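PDB 6V04: uncharacterized conserved protein YndB, AHSA1/START domain from Micromonospora chersina, which is of unknown function but is encoded in the dynemicin biosynthetic locus and possibly acts as a START/Bet v1-like cyclase or aromatase. Local coordinates for residues 150-162 against 263-277. Sequence-based numbering, arbitrary orientation.
Sequences EIDGSVVLPNGSW and AATWTAALSLAEECA
Trp162 and Cys276 close one end of a packing arrangement that illustrates the helix-grip fold of START/Bet v1-like domains, in which a long C-terminal helix lies against a curved antiparallel sheet. Here the outermost strand 151-157, hydrogen-bonded along one edge to strand 236-243, runs nearly parallel to residues 263-277 of that helix, their axes 9° apart and 8.5 Å at closest approach. No direct hydrogen bond joins the two segments; the fit rests on apolar side chains set against one another and against the opposing backbone. At the far end Ile151 turns CG2 toward Trp266 CD1, the side chains crossing at about a right angle, and Ile151 CD1 lies 3.6 Å from Ala263 N. The indole of Trp266 is fixed from elsewhere, its NE1 bonding to His242. Midway, Leu270 spreads its two methyls: CD1 presses on the strand backbone at Gly153, where a side chain would be tightly placed, and CD2 meets Val155 CG1 at 3.9 Å, the two side chains running past one another with opposite headings. Leu157 then drops CD2 onto the helix backbone, 3.6 Å from Glu274 CA. Beyond the strand the chain turns back, and Trp162, with CG anti to its own N (chi1 -176°), lays its indole against Ala273, Cys276 and Ala277. Its NE1 is held by Asp172, and Ala277 CB fits between CE3 of this ring and Pro158 CD. Replacing Trp162 with an alanine would probably leave Cys276 CB without the ring face it packs on and Asp172 without its indole partner. Over the indole, Cys276 CB makes a CH-pi contact, 3.6 Å from the centroid of the Trp162 six-membered ring and 14° off its normal.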
loop_
_atom_site.group_PDB
_atom_site.type_symbol
_atom_site.label_atom_id
_atom_site.label_comp_id
_atom_site.label_asym_id
_atom_site.label_seq_id
_atom_site.Cartn_x
_atom_site.Cartn_y
_atom_site.Cartn_z
ATOM N N GLU A 150 3.865 7.028 -5.385
ATOM C CA GLU A 150 4.867 5.987 -5.186
ATOM C C GLU A 150 4.175 4.654 -4.952
ATOM O O GLU A 150 3.016 4.612 -4.514
ATOM C CB GLU A 150 5.808 6.307 -4.015
ATOM C CG GLU A 150 5.140 6.846 -2.778
ATOM C CD GLU A 150 6.156 7.421 -1.813
ATOM O OE1 GLU A 150 6.958 6.639 -1.265
ATOM O OE2 GLU A 150 6.172 8.658 -1.630
ATOM N N ILE A 151 4.867 3.574 -5.347
ATOM C CA ILE A 151 4.453 2.194 -5.111
ATOM C C ILE A 151 5.250 1.664 -3.936
ATOM O O ILE A 151 6.470 1.866 -3.869
ATOM C CB ILE A 151 4.704 1.305 -6.340
ATOM C CG1 ILE A 151 3.893 1.799 -7.533
ATOM C CG2 ILE A 151 4.376 -0.142 -6.041
ATOM C CD1 ILE A 151 4.288 1.126 -8.834
ATOM N N ASP A 152 4.585 0.959 -3.021
ATOM C CA ASP A 152 5.323 0.220 -2.005
ATOM C C ASP A 152 4.511 -1.002 -1.612
ATOM O O ASP A 152 3.339 -1.147 -1.962
ATOM C CB ASP A 152 5.675 1.095 -0.807
ATOM C CG ASP A 152 4.551 1.961 -0.368
ATOM O OD1 ASP A 152 3.452 1.417 -0.166
ATOM O OD2 ASP A 152 4.773 3.185 -0.226
ATOM N N GLY A 153 5.164 -1.912 -0.920
ATOM C CA GLY A 153 4.493 -3.101 -0.454
ATOM C C GLY A 153 5.477 -3.902 0.359
ATOM O O GLY A 153 6.690 -3.661 0.316
ATOM N N SER A 154 4.945 -4.875 1.092
ATOM C CA SER A 154 5.797 -5.764 1.858
ATOM C C SER A 154 5.124 -7.114 2.042
ATOM O O SER A 154 3.901 -7.253 1.928
ATOM C CB SER A 154 6.147 -5.184 3.232
ATOM O OG SER A 154 5.061 -5.330 4.131
ATOM N N VAL A 155 5.947 -8.107 2.361
ATOM C CA VAL A 155 5.468 -9.433 2.719
ATOM C C VAL A 155 6.441 -10.012 3.735
ATOM O O VAL A 155 7.650 -9.806 3.637
ATOM C CB VAL A 155 5.324 -10.319 1.461
ATOM C CG1 VAL A 155 6.679 -10.531 0.783
ATOM C CG2 VAL A 155 4.675 -11.639 1.809
ATOM N N VAL A 156 5.914 -10.705 4.730
ATOM C CA VAL A 156 6.756 -11.341 5.733
ATOM C C VAL A 156 7.052 -12.755 5.283
ATOM O O VAL A 156 6.134 -13.544 5.019
ATOM C CB VAL A 156 6.092 -11.327 7.116
ATOM C CG1 VAL A 156 6.960 -12.095 8.118
ATOM C CG2 VAL A 156 5.897 -9.895 7.568
ATOM N N LEU A 157 8.329 -13.076 5.210
ATOM C CA LEU A 157 8.799 -14.369 4.786
ATOM C C LEU A 157 9.300 -15.155 5.988
ATOM O O LEU A 157 9.755 -14.568 6.975
ATOM C CB LEU A 157 9.941 -14.241 3.767
ATOM C CG LEU A 157 9.651 -13.409 2.514
ATOM C CD1 LEU A 157 10.906 -13.290 1.665
ATOM C CD2 LEU A 157 8.512 -13.988 1.707
ATOM N N PRO A 158 9.245 -16.484 5.938
ATOM C CA PRO A 158 9.879 -17.281 6.989
ATOM C C PRO A 158 11.381 -17.045 7.032
ATOM O O PRO A 158 12.006 -16.624 6.053
ATOM C CB PRO A 158 9.552 -18.728 6.597
ATOM C CG PRO A 158 9.226 -18.675 5.141
ATOM C CD PRO A 158 8.619 -17.317 4.896
ATOM N N ASN A 159 11.949 -17.305 8.210
ATOM C CA ASN A 159 13.394 -17.251 8.437
ATOM C C ASN A 159 14.057 -18.560 7.994
ATOM O O ASN A 159 14.720 -19.249 8.766
ATOM C CB ASN A 159 13.679 -16.979 9.909
ATOM C CG ASN A 159 13.339 -15.558 10.329
ATOM O OD1 ASN A 159 13.514 -14.614 9.564
ATOM N ND2 ASN A 159 12.859 -15.405 11.556
ATOM N N GLY A 160 13.870 -18.900 6.719
ATOM C CA GLY A 160 14.353 -20.149 6.175
ATOM C C GLY A 160 15.619 -19.988 5.352
ATOM O O GLY A 160 16.275 -18.945 5.349
ATOM N N SER A 161 15.957 -21.060 4.627
ATOM C CA SER A 161 17.196 -21.105 3.857
ATOM C C SER A 161 17.135 -20.270 2.578
ATOM O O SER A 161 18.165 -19.742 2.146
ATOM C CB SER A 161 17.539 -22.553 3.502
ATOM O OG SER A 161 16.535 -23.125 2.681
ATOM N N TRP A 162 15.973 -20.158 1.938
ATOM C CA TRP A 162 15.861 -19.337 0.739
ATOM C C TRP A 162 15.754 -17.880 1.148
ATOM O O TRP A 162 14.972 -17.538 2.042
ATOM C CB TRP A 162 14.636 -19.734 -0.093
ATOM C CG TRP A 162 14.487 -18.995 -1.416
ATOM C CD1 TRP A 162 15.020 -19.356 -2.622
ATOM C CD2 TRP A 162 13.740 -17.790 -1.659
ATOM N NE1 TRP A 162 14.661 -18.452 -3.597
ATOM C CE2 TRP A 162 13.870 -17.484 -3.035
ATOM C CE3 TRP A 162 12.970 -16.945 -0.853
ATOM C CZ2 TRP A 162 13.274 -16.362 -3.612
ATOM C CZ3 TRP A 162 12.375 -15.832 -1.437
ATOM C CH2 TRP A 162 12.532 -15.553 -2.805
ATOM N N ALA A 263 2.185 -1.494 -10.024
ATOM C CA ALA A 263 1.737 -1.932 -8.698
ATOM C C ALA A 263 1.232 -3.369 -8.734
ATOM O O ALA A 263 1.502 -4.162 -7.818
ATOM C CB ALA A 263 0.651 -0.994 -8.170
ATOM N N ALA A 264 0.479 -3.723 -9.773
ATOM C CA ALA A 264 0.001 -5.092 -9.897
ATOM C C ALA A 264 1.166 -6.048 -10.098
ATOM O O ALA A 264 1.142 -7.187 -9.609
ATOM C CB ALA A 264 -0.979 -5.184 -11.060
ATOM N N THR A 265 2.191 -5.603 -10.826
ATOM C CA THR A 265 3.369 -6.438 -11.043
ATOM C C THR A 265 4.092 -6.694 -9.730
ATOM O O THR A 265 4.488 -7.830 -9.439
ATOM C CB THR A 265 4.295 -5.773 -12.054
ATOM O OG1 THR A 265 3.628 -5.729 -13.319
ATOM C CG2 THR A 265 5.583 -6.543 -12.238
ATOM N N TRP A 266 4.277 -5.649 -8.919
ATOM C CA TRP A 266 4.952 -5.833 -7.640
ATOM C C TRP A 266 4.121 -6.683 -6.692
ATOM O O TRP A 266 4.678 -7.488 -5.937
ATOM C CB TRP A 266 5.282 -4.481 -7.011
ATOM C CG TRP A 266 6.511 -3.878 -7.611
ATOM C CD1 TRP A 266 6.588 -2.768 -8.412
ATOM C CD2 TRP A 266 7.857 -4.375 -7.492
ATOM N NE1 TRP A 266 7.888 -2.544 -8.774
ATOM C CE2 TRP A 266 8.686 -3.518 -8.230
ATOM C CE3 TRP A 266 8.431 -5.464 -6.824
ATOM C CZ2 TRP A 266 10.056 -3.708 -8.330
ATOM C CZ3 TRP A 266 9.799 -5.648 -6.909
ATOM C CH2 TRP A 266 10.600 -4.773 -7.644
ATOM N N THR A 267 2.793 -6.546 -6.731
ATOM C CA THR A 267 1.936 -7.411 -5.925
ATOM C C THR A 267 2.175 -8.875 -6.278
ATOM O O THR A 267 2.326 -9.722 -5.391
ATOM C CB THR A 267 0.473 -7.025 -6.127
ATOM O OG1 THR A 267 0.273 -5.663 -5.714
ATOM C CG2 THR A 267 -0.447 -7.924 -5.339
ATOM N N ALA A 268 2.254 -9.180 -7.572
ATOM C CA ALA A 268 2.513 -10.548 -8.011
ATOM C C ALA A 268 3.903 -11.013 -7.591
ATOM O O ALA A 268 4.096 -12.184 -7.230
ATOM C CB ALA A 268 2.361 -10.626 -9.521
ATOM N N ALA A 269 4.888 -10.122 -7.653
ATOM C CA ALA A 269 6.249 -10.495 -7.284
ATOM C C ALA A 269 6.347 -10.820 -5.802
ATOM O O ALA A 269 6.987 -11.805 -5.424
ATOM C CB ALA A 269 7.217 -9.377 -7.648
ATOM N N LEU A 270 5.739 -9.993 -4.948
ATOM C CA LEU A 270 5.753 -10.274 -3.514
ATOM C C LEU A 270 5.086 -11.608 -3.227
ATOM O O LEU A 270 5.557 -12.378 -2.381
ATOM C CB LEU A 270 5.063 -9.138 -2.760
ATOM C CG LEU A 270 5.797 -7.792 -2.792
ATOM C CD1 LEU A 270 4.931 -6.705 -2.217
ATOM C CD2 LEU A 270 7.150 -7.841 -2.064
ATOM N N SER A 271 3.973 -11.899 -3.906
ATOM C CA SER A 271 3.314 -13.187 -3.712
ATOM C C SER A 271 4.228 -14.328 -4.122
ATOM O O SER A 271 4.311 -15.352 -3.430
ATOM C CB SER A 271 2.014 -13.244 -4.512
ATOM O OG SER A 271 1.075 -12.314 -4.017
ATOM N N LEU A 272 4.924 -14.170 -5.244
ATOM C CA LEU A 272 5.805 -15.229 -5.718
ATOM C C LEU A 272 6.966 -15.437 -4.759
ATOM O O LEU A 272 7.364 -16.578 -4.492
ATOM C CB LEU A 272 6.292 -14.882 -7.123
ATOM C CG LEU A 272 7.178 -15.892 -7.836
ATOM C CD1 LEU A 272 6.529 -17.273 -7.855
ATOM C CD2 LEU A 272 7.438 -15.392 -9.242
ATOM N N ALA A 273 7.518 -14.352 -4.218
ATOM C CA ALA A 273 8.566 -14.501 -3.212
ATOM C C ALA A 273 8.068 -15.313 -2.024
ATOM O O ALA A 273 8.803 -16.154 -1.490
ATOM C CB ALA A 273 9.067 -13.135 -2.747
ATOM N N GLU A 274 6.827 -15.073 -1.594
ATOM C CA GLU A 274 6.273 -15.842 -0.481
ATOM C C GLU A 274 6.199 -17.322 -0.831
ATOM O O GLU A 274 6.496 -18.185 0.009
ATOM C CB GLU A 274 4.892 -15.299 -0.114
ATOM C CG GLU A 274 4.161 -16.065 0.998
ATOM C CD GLU A 274 2.900 -15.359 1.455
ATOM O OE1 GLU A 274 2.239 -14.715 0.613
ATOM O OE2 GLU A 274 2.571 -15.443 2.657
ATOM N N GLU A 275 5.802 -17.636 -2.064
ATOM C CA GLU A 275 5.746 -19.027 -2.499
ATOM C C GLU A 275 7.137 -19.645 -2.535
ATOM O O GLU A 275 7.324 -20.788 -2.099
ATOM C CB GLU A 275 5.083 -19.118 -3.872
ATOM C CG GLU A 275 3.564 -18.997 -3.824
ATOM C CD GLU A 275 2.944 -18.756 -5.189
ATOM O OE1 GLU A 275 1.784 -18.290 -5.241
ATOM O OE2 GLU A 275 3.614 -19.027 -6.207
ATOM N N CYS A 276 8.123 -18.909 -3.053
ATOM C CA CYS A 276 9.490 -19.421 -3.084
ATOM C C CYS A 276 10.003 -19.705 -1.683
ATOM O O CYS A 276 10.693 -20.708 -1.457
ATOM C CB CYS A 276 10.418 -18.428 -3.766
ATOM S SG CYS A 276 10.123 -18.249 -5.521
ATOM N N ALA A 277 9.692 -18.826 -0.732
ATOM C CA ALA A 277 10.211 -18.983 0.621
ATOM C C ALA A 277 9.544 -20.127 1.367
ATOM O O ALA A 277 10.080 -20.577 2.385
ATOM C CB ALA A 277 10.043 -17.673 1.388
HETATM O O HOH W 1 3.364 -13.914 4.822
#